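PDB 3K17: Lin0012 protein from Listeria innocua, which probably acts as a phosphomevalonate kinase of the GHMP kinase family, using ATP to phosphorylate phosphomevalonate in the mevalonate route to isopentenyl diphosphate. Local coordinates for residues 75-80 and 153-158. Sequence-based numbering, arbitrary orientation.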
# COMPACT_ATOMS: atom_id res chain seq x y z
N TRP A 75 11.68 -3.38 -19.61
CA TRP A 75 12.47 -4.62 -19.64
C TRP A 75 11.56 -5.83 -19.87
O TRP A 75 12.02 -6.90 -20.26
CB TRP A 75 13.17 -4.85 -18.28
CG TRP A 75 14.29 -3.91 -17.95
CD1 TRP A 75 14.28 -2.93 -16.99
CD2 TRP A 75 15.58 -3.86 -18.57
NE1 TRP A 75 15.50 -2.29 -16.97
CE2 TRP A 75 16.31 -2.84 -17.92
CE3 TRP A 75 16.19 -4.59 -19.59
CZ2 TRP A 75 17.63 -2.52 -18.28
CZ3 TRP A 75 17.51 -4.28 -19.95
CH2 TRP A 75 18.21 -3.25 -19.29
N THR A 76 10.27 -5.65 -19.62
CA THR A 76 9.32 -6.75 -19.70
C THR A 76 9.39 -7.70 -20.89
O THR A 76 9.52 -8.90 -20.68
CB THR A 76 7.88 -6.22 -19.54
OG1 THR A 76 7.82 -5.35 -18.41
CG2 THR A 76 6.92 -7.37 -19.28
N PHE A 77 9.33 -7.20 -22.12
CA PHE A 77 9.36 -8.13 -23.25
C PHE A 77 10.62 -8.99 -23.29
O PHE A 77 10.51 -10.20 -23.43
CB PHE A 77 9.20 -7.39 -24.58
CG PHE A 77 7.77 -7.04 -24.91
CD1 PHE A 77 6.86 -8.04 -25.26
CD2 PHE A 77 7.33 -5.72 -24.85
CE1 PHE A 77 5.52 -7.73 -25.55
CE2 PHE A 77 5.99 -5.40 -25.13
CZ PHE A 77 5.09 -6.41 -25.48
N THR A 78 11.79 -8.38 -23.16
CA THR A 78 13.03 -9.14 -23.21
C THR A 78 13.27 -10.00 -21.98
O THR A 78 13.83 -11.10 -22.08
CB THR A 78 14.26 -8.22 -23.46
OG1 THR A 78 14.30 -7.19 -22.48
CG2 THR A 78 14.17 -7.59 -24.84
N ALA A 79 12.84 -9.52 -20.82
CA ALA A 79 13.01 -10.30 -19.60
C ALA A 79 12.17 -11.56 -19.70
O ALA A 79 12.60 -12.64 -19.30
CB ALA A 79 12.59 -9.49 -18.37
N GLU A 80 10.96 -11.42 -20.23
CA GLU A 80 10.07 -12.57 -20.37
C GLU A 80 10.66 -13.60 -21.33
O GLU A 80 10.58 -14.80 -21.08
CB GLU A 80 8.70 -12.11 -20.87
CG GLU A 80 7.68 -13.22 -20.98
CD GLU A 80 7.11 -13.64 -19.64
OE1 GLU A 80 7.42 -12.98 -18.62
OE2 GLU A 80 6.33 -14.61 -19.59
N LEU A 153 2.78 -12.98 -26.12
CA LEU A 153 1.35 -12.88 -25.86
C LEU A 153 1.02 -12.61 -24.39
O LEU A 153 0.12 -11.83 -24.10
CB LEU A 153 0.61 -14.12 -26.38
CG LEU A 153 0.50 -15.43 -25.61
CD1 LEU A 153 -0.51 -15.29 -24.49
CD2 LEU A 153 0.06 -16.53 -26.59
N VAL A 154 1.73 -13.22 -23.44
CA VAL A 154 1.40 -12.92 -22.06
C VAL A 154 1.86 -11.51 -21.67
O VAL A 154 1.29 -10.89 -20.77
CB VAL A 154 1.97 -13.97 -21.06
CG1 VAL A 154 1.39 -15.35 -21.39
CG2 VAL A 154 3.48 -13.98 -21.10
N VAL A 155 2.89 -10.98 -22.33
CA VAL A 155 3.33 -9.62 -22.00
C VAL A 155 2.41 -8.59 -22.67
O VAL A 155 1.93 -7.65 -22.03
CB VAL A 155 4.78 -9.35 -22.44
CG1 VAL A 155 5.13 -7.88 -22.18
CG2 VAL A 155 5.73 -10.25 -21.66
N GLN A 156 2.16 -8.77 -23.96
CA GLN A 156 1.28 -7.85 -24.67
C GLN A 156 -0.16 -7.97 -24.14
O GLN A 156 -0.87 -6.99 -24.06
CB GLN A 156 1.33 -8.17 -26.17
CG GLN A 156 0.46 -7.29 -27.06
CD GLN A 156 0.83 -5.82 -26.97
OE1 GLN A 156 2.00 -5.47 -26.84
NE2 GLN A 156 -0.18 -4.96 -27.06
N GLY A 157 -0.58 -9.18 -23.78
CA GLY A 157 -1.93 -9.36 -23.28
C GLY A 157 -2.95 -9.53 -24.40
O GLY A 157 -4.14 -9.69 -24.14
N ASN A 158 -2.47 -9.49 -25.64
CA ASN A 158 -3.32 -9.66 -26.82
C ASN A 158 -2.43 -9.70 -28.05
O ASN A 158 -1.20 -9.64 -27.94
CB ASN A 158 -4.33 -8.51 -26.93
CG ASN A 158 -3.68 -7.15 -26.90
OD1 ASN A 158 -2.73 -6.88 -27.63
ND2 ASN A 158 -4.18 -6.27 -26.05
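V155 lies over one face of the F77 ring and also touches T76 and E80. Its two methyls divide the work. CG1 stands anti to the backbone N (chi1 175°) and rests on the ring, 3.5 Å from the F77 centroid and 15° off the ring normal. This is a CH-pi contact, offset toward the CE1 rim. The same methyl meets T76 CG2 at 3.4 Å, tighter than usual for two carbons. V155 CG2 packs against the aliphatic part of E80, 3.6 Å from both CB and CG. The two side chains run alongside each other in opposing directions.

Q156 reaches the F77 ring at its edge. Its OE1 lies near the ring plane, 3.5 Å from F77 CZ, and amide and ring are nearly coplanar. On the other side of the amide, Q156 NE2 donates to N158 OD1 at 3.2 Å. This bond ties the amide to the turn after the helix, where G157 has positive phi.

E80 bends at chi2 (77°) and crosses V154 at about a right angle. Its OE2 comes 3.3 Å from V154 CG2. T76 OG1 is hydrogen-bonded to E73 O, just before the segment, while its methyl faces V155.

The contact joins the N-terminal part of helix 76-91 to the last turn of helix 141-156, within the GHMP kinase fold. H185 of the second subunit packs on T76 and E80, so the contact borders a subunit interface. F77 also stacks with H152 and touches S120 and T124 of helix 119-135. V154 packs on L187 of helix 180-187.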